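Local coordinates for protein family 88 glycosyl hydrolase (PDB 5NOA) that probably acts as a polysaccharide lyase that removes capping rhamnose from complex arabinogalactan proteins such as gum arabic, although its sequence belongs to a glycoside hydrolase family, at residues A[259-264]-A[311-316]; A[252-257]-A[305-310]. One frame throughout, in Å; residues are numbered along the deposited sequence.

Contact 1 (A[259-264]-A[311-316]); sequences TLAKSV and AHYQPV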
ATOM      1  N   THR A 259      13.118  -7.527  -8.530  1.00  8.68           N
ATOM      2  CA  THR A 259      13.398  -8.783  -7.809  1.00 11.01           C
ATOM      3  C   THR A 259      12.183  -9.214  -6.987  1.00  9.43           C
ATOM      4  O   THR A 259      11.769 -10.384  -6.983  1.00 10.41           O
ATOM      5  CB  THR A 259      14.657  -8.705  -6.915  1.00 12.18           C
ATOM      6  OG1 THR A 259      14.534  -7.796  -5.773  1.00 15.54           O
ATOM      7  CG2 THR A 259      15.849  -8.410  -7.721  1.00 13.62           C
ATOM      8  N   LEU A 260      11.587  -8.250  -6.316  1.00  8.51           N
ATOM      9  CA  LEU A 260      10.402  -8.539  -5.504  1.00  8.31           C
ATOM     10  C   LEU A 260       9.241  -9.002  -6.380  1.00  7.45           C
ATOM     11  O   LEU A 260       8.575  -9.991  -6.068  1.00  8.30           O
ATOM     12  CB  LEU A 260      10.024  -7.290  -4.719  1.00  9.00           C
ATOM     13  CG  LEU A 260       8.852  -7.399  -3.781  1.00 10.05           C
ATOM     14  CD1 LEU A 260       9.072  -8.460  -2.736  1.00 11.96           C
ATOM     15  CD2 LEU A 260       8.521  -6.059  -3.148  1.00 11.29           C
ATOM     16  N   ALA A 261       9.040  -8.321  -7.503  1.00  7.37           N
ATOM     17  CA  ALA A 261       7.967  -8.757  -8.401  1.00  7.65           C
ATOM     18  C   ALA A 261       8.117 -10.191  -8.866  1.00  7.72           C
ATOM     19  O   ALA A 261       7.151 -10.970  -8.916  1.00  8.18           O
ATOM     20  CB  ALA A 261       7.901  -7.844  -9.622  1.00  7.30           C
ATOM     21  N   LYS A 262       9.354 -10.560  -9.179  1.00  7.90           N
ATOM     22  CA  LYS A 262       9.590 -11.905  -9.687  1.00  8.55           C
ATOM     23  C   LYS A 262       9.277 -12.956  -8.664  1.00  8.13           C
ATOM     24  O   LYS A 262       8.627 -13.975  -8.961  1.00  8.68           O
ATOM     25  CB  LYS A 262      11.046 -12.007 -10.184  1.00 10.12           C
ATOM     26  CG  LYS A 262      11.389 -13.250 -10.977  1.00 13.00           C
ATOM     27  CD  LYS A 262      12.825 -13.186 -11.544  1.00 18.63           C
ATOM     28  CE  LYS A 262      13.311 -14.513 -12.102  1.00 26.61           C
ATOM     29  NZ  LYS A 262      12.504 -15.032 -13.220  1.00 34.42           N
ATOM     30  N   SER A 263       9.703 -12.694  -7.437  1.00  7.93           N
ATOM     31  CA  SER A 263       9.441 -13.657  -6.355  1.00  8.12           C
ATOM     32  C   SER A 263       7.963 -13.704  -5.965  1.00  7.70           C
ATOM     33  O   SER A 263       7.422 -14.764  -5.665  1.00  8.45           O
ATOM     34  CB  SER A 263      10.289 -13.315  -5.152  1.00  9.54           C
ATOM     35  OG  SER A 263      11.638 -13.555  -5.438  1.00 13.74           O
ATOM     36  N   VAL A 264       7.308 -12.559  -6.000  1.00  7.75           N
ATOM     37  CA  VAL A 264       5.862 -12.496  -5.787  1.00  7.97           C
ATOM     38  C   VAL A 264       5.137 -13.326  -6.830  1.00  7.39           C
ATOM     39  O   VAL A 264       4.304 -14.180  -6.507  1.00  8.46           O
ATOM     40  CB  VAL A 264       5.367 -11.034  -5.782  1.00  8.13           C
ATOM     41  CG1 VAL A 264       3.842 -10.950  -5.893  1.00  9.11           C
ATOM     42  CG2 VAL A 264       5.819 -10.327  -4.525  1.00  8.35           C
ATOM     43  N   ALA A 311       4.851  -9.960 -20.924  1.00 16.45           N
ATOM     44  CA  ALA A 311       4.509 -11.348 -21.239  1.00 18.57           C
ATOM     45  C   ALA A 311       4.616 -12.253 -20.010  1.00 17.30           C
ATOM     46  O   ALA A 311       3.839 -13.189 -19.864  1.00 19.14           O
ATOM     47  CB  ALA A 311       5.385 -11.878 -22.367  1.00 21.73           C
ATOM     48  N   HIS A 312       5.596 -11.990 -19.148  1.00 15.77           N
ATOM     49  CA  HIS A 312       5.830 -12.812 -17.970  1.00 14.99           C
ATOM     50  C   HIS A 312       4.745 -12.535 -16.922  1.00 12.40           C
ATOM     51  O   HIS A 312       4.205 -13.468 -16.317  1.00 14.97           O
ATOM     52  CB  HIS A 312       7.214 -12.524 -17.365  1.00 15.65           C
ATOM     53  CG  HIS A 312       7.565 -13.361 -16.168  1.00 15.26           C
ATOM     54  ND1 HIS A 312       8.200 -14.583 -16.255  1.00 19.26           N
ATOM     55  CD2 HIS A 312       7.394 -13.117 -14.849  1.00 17.57           C
ATOM     56  CE1 HIS A 312       8.383 -15.060 -15.034  1.00 19.40           C
ATOM     57  NE2 HIS A 312       7.905 -14.186 -14.165  1.00 18.40           N
ATOM     58  N   TYR A 313       4.418 -11.272 -16.690  1.00 10.58           N
ATOM     59  CA  TYR A 313       3.586 -10.898 -15.544  1.00 10.35           C
ATOM     60  C   TYR A 313       2.113 -10.823 -15.880  1.00  9.85           C
ATOM     61  O   TYR A 313       1.300 -10.988 -14.973  1.00 10.37           O
ATOM     62  CB  TYR A 313       4.062  -9.609 -14.900  1.00 10.24           C
ATOM     63  CG  TYR A 313       5.385  -9.779 -14.212  1.00  9.00           C
ATOM     64  CD1 TYR A 313       5.450 -10.370 -12.957  1.00  9.70           C
ATOM     65  CD2 TYR A 313       6.580  -9.355 -14.775  1.00  9.67           C
ATOM     66  CE1 TYR A 313       6.653 -10.516 -12.302  1.00 10.72           C
ATOM     67  CE2 TYR A 313       7.791  -9.504 -14.132  1.00 10.26           C
ATOM     68  CZ  TYR A 313       7.833 -10.110 -12.880  1.00 10.39           C
ATOM     69  OH  TYR A 313       9.002 -10.268 -12.228  1.00 11.84           O
ATOM     70  N   GLN A 314       1.733 -10.501 -17.112  1.00 10.20           N
ATOM     71  CA  GLN A 314       0.300 -10.332 -17.378  1.00 10.68           C
ATOM     72  C   GLN A 314      -0.535 -11.570 -17.021  1.00 10.93           C
ATOM     73  O   GLN A 314      -1.605 -11.425 -16.427  1.00 10.74           O
ATOM     74  CB  GLN A 314       0.022  -9.884 -18.815  1.00 11.02           C
ATOM     75  CG  GLN A 314      -1.348  -9.246 -18.942  1.00 10.20           C
ATOM     76  CD  GLN A 314      -1.537  -7.999 -18.102  1.00 10.52           C
ATOM     77  OE1 GLN A 314      -0.721  -7.082 -18.166  1.00 11.94           O
ATOM     78  NE2 GLN A 314      -2.626  -7.942 -17.338  1.00 11.29           N
ATOM     79  N   PRO A 315      -0.052 -12.798 -17.295  1.00 11.27           N
ATOM     80  CA  PRO A 315      -0.865 -13.950 -16.914  1.00 12.43           C
ATOM     81  C   PRO A 315      -1.093 -14.082 -15.404  1.00 11.24           C
ATOM     82  O   PRO A 315      -2.146 -14.543 -14.975  1.00 11.44           O
ATOM     83  CB  PRO A 315      -0.067 -15.137 -17.463  1.00 13.58           C
ATOM     84  CG  PRO A 315       0.665 -14.582 -18.626  1.00 13.21           C
ATOM     85  CD  PRO A 315       1.059 -13.213 -18.170  1.00 12.43           C
ATOM     86  N   VAL A 316      -0.118 -13.672 -14.617  1.00 10.06           N
ATOM     87  CA  VAL A 316      -0.241 -13.685 -13.160  1.00  9.83           C
ATOM     88  C   VAL A 316      -1.317 -12.690 -12.754  1.00  9.01           C
ATOM     89  O   VAL A 316      -2.187 -12.984 -11.907  1.00  8.87           O
ATOM     90  CB  VAL A 316       1.121 -13.350 -12.545  1.00 10.46           C
ATOM     91  CG1 VAL A 316       1.030 -13.137 -11.051  1.00 10.29           C
ATOM     92  CG2 VAL A 316       2.121 -14.474 -12.904  1.00 12.87           C
TER
HETATM   93  O   HOH W   1       8.308 -15.131 -11.503  1.00 17.05           O
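The Y313 side chain reaches across from helix 310-328 and sets its phenol end against the backbone of A261 and K262 on helix 250-266. Both helices belong to the all-helical (alpha/alpha)6 fold expected for the six-hairpin glycosidase clan, and the ring fills the space between them, the closest CA pair, K262 and Y313, being 8.4 Å apart. With CG beside the backbone N and anti to the carbonyl carbon (chi1 -69°), the tyrosine points out of its own helix. Its edge, not its face, meets the other one: A261 O and K262 N lie near the ring plane, and CE1 of Y313 is 3.5 Å from O of A261. The methyl of A261 adds an apolar touch, its CB lying 4.0 Å from CZ of Y313. The hydroxyl comes closest of all, with OH of Y313 3.1 Å from CA of K262. It is just as near to K262 N, but the angle there is poor, so this end of the contact is read as packing. L299 and V303 of helix 289-304 pack against A261 and Y313, respectively, from a third helix.

One face of the phenol is occupied by the preceding residue, whose imidazole carries CD2 of H312 3.5 Å above the plane of the Y313 ring, over its centre. K262 crosses the tyrosine at about a right angle and runs extended before bending at chi4 (61°), which leaves NZ of K262 4.8 Å from NE2 of H312; protonation of that imidazole may be somewhat disfavoured. A water links the two segments, donating to O of K262 at 2.8 Å and, in the plane of the imidazole, lying 2.9 Å from NE2 of H312.

Contact 2 (A[252-257]-A[305-310]); sequences EYIDRF and NGFLDS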
ATOM      1  N   GLU A 252      18.462   1.567  -8.060  1.00 10.72           N
ATOM      2  CA  GLU A 252      18.344   0.641  -6.932  1.00 12.11           C
ATOM      3  C   GLU A 252      16.901   0.281  -6.653  1.00 10.78           C
ATOM      4  O   GLU A 252      16.576  -0.886  -6.374  1.00 11.38           O
ATOM      5  CB  GLU A 252      18.969   1.209  -5.672  1.00 12.93           C
ATOM      6  CG  GLU A 252      20.470   1.426  -5.761  1.00 15.06           C
ATOM      7  CD  GLU A 252      21.057   2.084  -4.528  1.00 17.86           C
ATOM      8  OE1 GLU A 252      20.650   1.729  -3.412  1.00 18.83           O
ATOM      9  OE2 GLU A 252      21.926   2.949  -4.695  1.00 26.59           O
ATOM     10  N   TYR A 253      16.014   1.275  -6.729  1.00 10.45           N
ATOM     11  CA  TYR A 253      14.596   1.018  -6.499  1.00  9.12           C
ATOM     12  C   TYR A 253      14.005   0.154  -7.579  1.00  8.47           C
ATOM     13  O   TYR A 253      13.233  -0.768  -7.300  1.00  9.35           O
ATOM     14  CB  TYR A 253      13.787   2.302  -6.390  1.00  9.57           C
ATOM     15  CG  TYR A 253      14.334   3.302  -5.413  1.00  9.41           C
ATOM     16  CD1 TYR A 253      14.954   2.927  -4.219  1.00 12.56           C
ATOM     17  CD2 TYR A 253      14.304   4.624  -5.696  1.00  9.71           C
ATOM     18  CE1 TYR A 253      15.474   3.879  -3.351  1.00 12.47           C
ATOM     19  CE2 TYR A 253      14.793   5.587  -4.838  1.00 10.83           C
ATOM     20  CZ  TYR A 253      15.371   5.201  -3.650  1.00  9.97           C
ATOM     21  OH  TYR A 253      15.853   6.140  -2.772  1.00 11.48           O
ATOM     22  N   ILE A 254      14.382   0.421  -8.840  1.00  8.22           N
ATOM     23  CA  ILE A 254      13.907  -0.384  -9.945  1.00  8.47           C
ATOM     24  C   ILE A 254      14.370  -1.816  -9.773  1.00  8.54           C
ATOM     25  O   ILE A 254      13.578  -2.769  -9.963  1.00  9.26           O
ATOM     26  CB  ILE A 254      14.399   0.188 -11.295  1.00  9.36           C
ATOM     27  CG1 ILE A 254      13.759   1.575 -11.551  1.00  9.55           C
ATOM     28  CG2 ILE A 254      14.172  -0.800 -12.428  1.00  9.90           C
ATOM     29  CD1 ILE A 254      14.343   2.318 -12.714  1.00 10.11           C
ATOM     30  N   ASP A 255      15.644  -1.972  -9.432  1.00  9.20           N
ATOM     31  CA  ASP A 255      16.216  -3.312  -9.291  1.00  9.95           C
ATOM     32  C   ASP A 255      15.479  -4.112  -8.218  1.00  9.25           C
ATOM     33  O   ASP A 255      15.162  -5.283  -8.408  1.00  9.75           O
ATOM     34  CB  ASP A 255      17.718  -3.262  -8.979  1.00 12.40           C
ATOM     35  CG  ASP A 255      18.590  -2.883 -10.184  1.00 15.29           C
ATOM     36  OD1 ASP A 255      18.067  -2.804 -11.308  1.00 19.15           O
ATOM     37  OD2 ASP A 255      19.802  -2.629  -9.970  1.00 21.69           O
ATOM     38  N   ARG A 256      15.207  -3.471  -7.084  1.00  8.39           N
ATOM     39  CA  ARG A 256      14.477  -4.162  -6.027  1.00  8.90           C
ATOM     40  C   ARG A 256      13.034  -4.445  -6.407  1.00  8.40           C
ATOM     41  O   ARG A 256      12.495  -5.496  -6.082  1.00  9.43           O
ATOM     42  CB  ARG A 256      14.533  -3.376  -4.716  1.00  9.90           C
ATOM     43  CG  ARG A 256      13.812  -4.017  -3.551  1.00 11.03           C
ATOM     44  CD  ARG A 256      14.312  -5.373  -3.109  1.00 12.61           C
ATOM     45  NE  ARG A 256      15.610  -5.253  -2.476  1.00 13.68           N
ATOM     46  CZ  ARG A 256      16.751  -5.673  -2.979  1.00 15.52           C
ATOM     47  NH1 ARG A 256      16.829  -6.250  -4.205  1.00 16.82           N
ATOM     48  NH2 ARG A 256      17.854  -5.460  -2.288  1.00 15.46           N
ATOM     49  N   PHE A 257      12.391  -3.493  -7.054  1.00  7.99           N
ATOM     50  CA  PHE A 257      11.033  -3.720  -7.542  1.00  7.53           C
ATOM     51  C   PHE A 257      10.983  -4.947  -8.452  1.00  7.58           C
ATOM     52  O   PHE A 257      10.103  -5.773  -8.303  1.00  8.16           O
ATOM     53  CB  PHE A 257      10.564  -2.469  -8.263  1.00  7.68           C
ATOM     54  CG  PHE A 257       9.161  -2.518  -8.753  1.00  7.56           C
ATOM     55  CD1 PHE A 257       8.095  -2.541  -7.893  1.00  8.30           C
ATOM     56  CD2 PHE A 257       8.891  -2.408 -10.095  1.00  9.69           C
ATOM     57  CE1 PHE A 257       6.783  -2.525  -8.350  1.00  9.17           C
ATOM     58  CE2 PHE A 257       7.591  -2.409 -10.558  1.00 11.08           C
ATOM     59  CZ  PHE A 257       6.544  -2.475  -9.686  1.00 10.14           C
ATOM     60  N   ASN A 305       4.032   0.563 -16.651  1.00  8.05           N
ATOM     61  CA  ASN A 305       4.960   1.670 -16.581  1.00  8.86           C
ATOM     62  C   ASN A 305       6.366   1.268 -16.955  1.00 10.01           C
ATOM     63  O   ASN A 305       7.282   2.036 -16.754  1.00 12.38           O
ATOM     64  CB  ASN A 305       4.853   2.388 -15.247  1.00  9.12           C
ATOM     65  CG  ASN A 305       3.553   3.110 -15.114  1.00  9.33           C
ATOM     66  OD1 ASN A 305       3.471   4.297 -15.435  1.00 12.23           O
ATOM     67  ND2 ASN A 305       2.512   2.403 -14.679  1.00  8.74           N
ATOM     68  N   GLY A 306       6.514   0.101 -17.566  1.00 10.34           N
ATOM     69  CA  GLY A 306       7.716  -0.233 -18.278  1.00 11.20           C
ATOM     70  C   GLY A 306       8.857  -0.771 -17.459  1.00 11.07           C
ATOM     71  O   GLY A 306       9.989  -0.794 -17.915  1.00 12.65           O
ATOM     72  N   PHE A 307       8.547  -1.220 -16.260  1.00 10.51           N
ATOM     73  CA  PHE A 307       9.551  -1.818 -15.386  1.00 10.27           C
ATOM     74  C   PHE A 307       9.533  -3.319 -15.328  1.00 10.83           C
ATOM     75  O   PHE A 307      10.549  -3.919 -14.959  1.00 13.95           O
ATOM     76  CB  PHE A 307       9.409  -1.225 -13.995  1.00 10.94           C
ATOM     77  CG  PHE A 307       9.621   0.243 -13.970  1.00 10.71           C
ATOM     78  CD1 PHE A 307      10.881   0.771 -14.201  1.00 13.24           C
ATOM     79  CD2 PHE A 307       8.567   1.106 -13.776  1.00 11.51           C
ATOM     80  CE1 PHE A 307      11.078   2.131 -14.214  1.00 14.85           C
ATOM     81  CE2 PHE A 307       8.755   2.475 -13.797  1.00 13.82           C
ATOM     82  CZ  PHE A 307      10.013   2.986 -14.009  1.00 14.36           C
ATOM     83  N   LEU A 308       8.399  -3.926 -15.661  1.00 10.72           N
ATOM     84  CA  LEU A 308       8.205  -5.368 -15.569  1.00 10.69           C
ATOM     85  C   LEU A 308       7.845  -5.955 -16.902  1.00 11.05           C
ATOM     86  O   LEU A 308       7.182  -5.298 -17.696  1.00 14.52           O
ATOM     87  CB  LEU A 308       7.085  -5.725 -14.550  1.00 10.61           C
ATOM     88  CG  LEU A 308       7.328  -5.245 -13.129  1.00 10.41           C
ATOM     89  CD1 LEU A 308       6.137  -5.655 -12.276  1.00 10.25           C
ATOM     90  CD2 LEU A 308       8.626  -5.788 -12.554  1.00 10.87           C
ATOM     91  N   ASP A 309       8.272  -7.182 -17.128  1.00 10.58           N
ATOM     92  CA  ASP A 309       8.094  -7.883 -18.398  1.00 11.32           C
ATOM     93  C   ASP A 309       6.613  -8.206 -18.644  1.00 10.76           C
ATOM     94  O   ASP A 309       6.023  -9.009 -17.935  1.00 11.96           O
ATOM     95  CB  ASP A 309       8.946  -9.151 -18.327  1.00 12.79           C
ATOM     96  CG  ASP A 309       8.956 -10.004 -19.598  1.00 16.07           C
ATOM     97  OD1 ASP A 309       7.921 -10.153 -20.243  1.00 19.19           O
ATOM     98  OD2 ASP A 309      10.029 -10.593 -19.881  1.00 18.20           O
ATOM     99  N   SER A 310       6.000  -7.597 -19.652  1.00 13.48           N
ATOM    100  CA  SER A 310       4.559  -7.797 -19.919  1.00 15.27           C
ATOM    101  C   SER A 310       4.137  -9.234 -20.063  1.00 15.10           C
ATOM    102  O   SER A 310       3.157  -9.679 -19.474  1.00 17.01           O
ATOM    103  CB  SER A 310       4.149  -7.054 -21.182  1.00 20.28           C
ATOM    104  OG  SER A 310       4.384  -5.683 -20.994  1.00 27.34           O
TER
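I254 and F307 make the tightest of the apolar contacts that join helix 250-266 to the loop 305-309, with CD1 of I254 3.6 Å from CE1 of F307. The isoleucine lies along one flank of the phenyl: CG1 and CD1 meet CE1, and CG2 comes within 4.1 Å of CD1 of F307. The approach is oblique and the two side chains cross at about a right angle. Chi1 of I254 (-66°) places CG1 beside the backbone N, and the trans chi2 then stretches CD1 onward to the ring.

A second aliphatic-aromatic contact involves L308, whose CG is 3.8 Å from CE2 of F257. The branch point CG and both methyls, CD1 and CD2, gather about that ring corner, although its CB does not point at the helix and only the end of the side chain comes near.

Between the two phenylalanines, the evidence is against ring stacking. It is the methylene of F307 that touches, its CB lying 4.1 Å from CE2 of F257, at the edge and near the plane of the F257 ring. F257 reaches this position with CG anti to its backbone N (chi1 -177°), and L233, L236 and L240 of helix 226-242 also pack on it.

Polar bonds come from neighbouring residues: the carbonyl O of F307 accepts from NE of R258, on the same helix as F257, while D309 is the N-cap of helix 310-328, its OD1 bonded to N of H312. Positive phi at G306 (83°) helps the chain turn between its two helices. A short interhelical connector laid hydrophobically on a neighbouring helix, as here, is in keeping with the (alpha/alpha)6 barrel of family 88 enzymes.

In the fold
Going from the N terminus, the first two of the four segments are met on helix 250-266, where 252-257 supplies one side of contact 2 and 259-264, about two turns further on, one side of contact 1. After helix 289-304 the chain returns: segment 305-310, the connector and first helical residue, closes contact 2 across 47 intervening residues, and 311-316, at the start of helix 310-328, closes contact 1 across 46. The segments alternate, so the closures cross instead of nesting. Their centres are about 10 Å apart, and they meet directly where CD2 of L308 lies 3.7 Å from CB of A261. Together they tie helix 250-266 to both the connector and the helix following it, with helix 289-304 packed alongside.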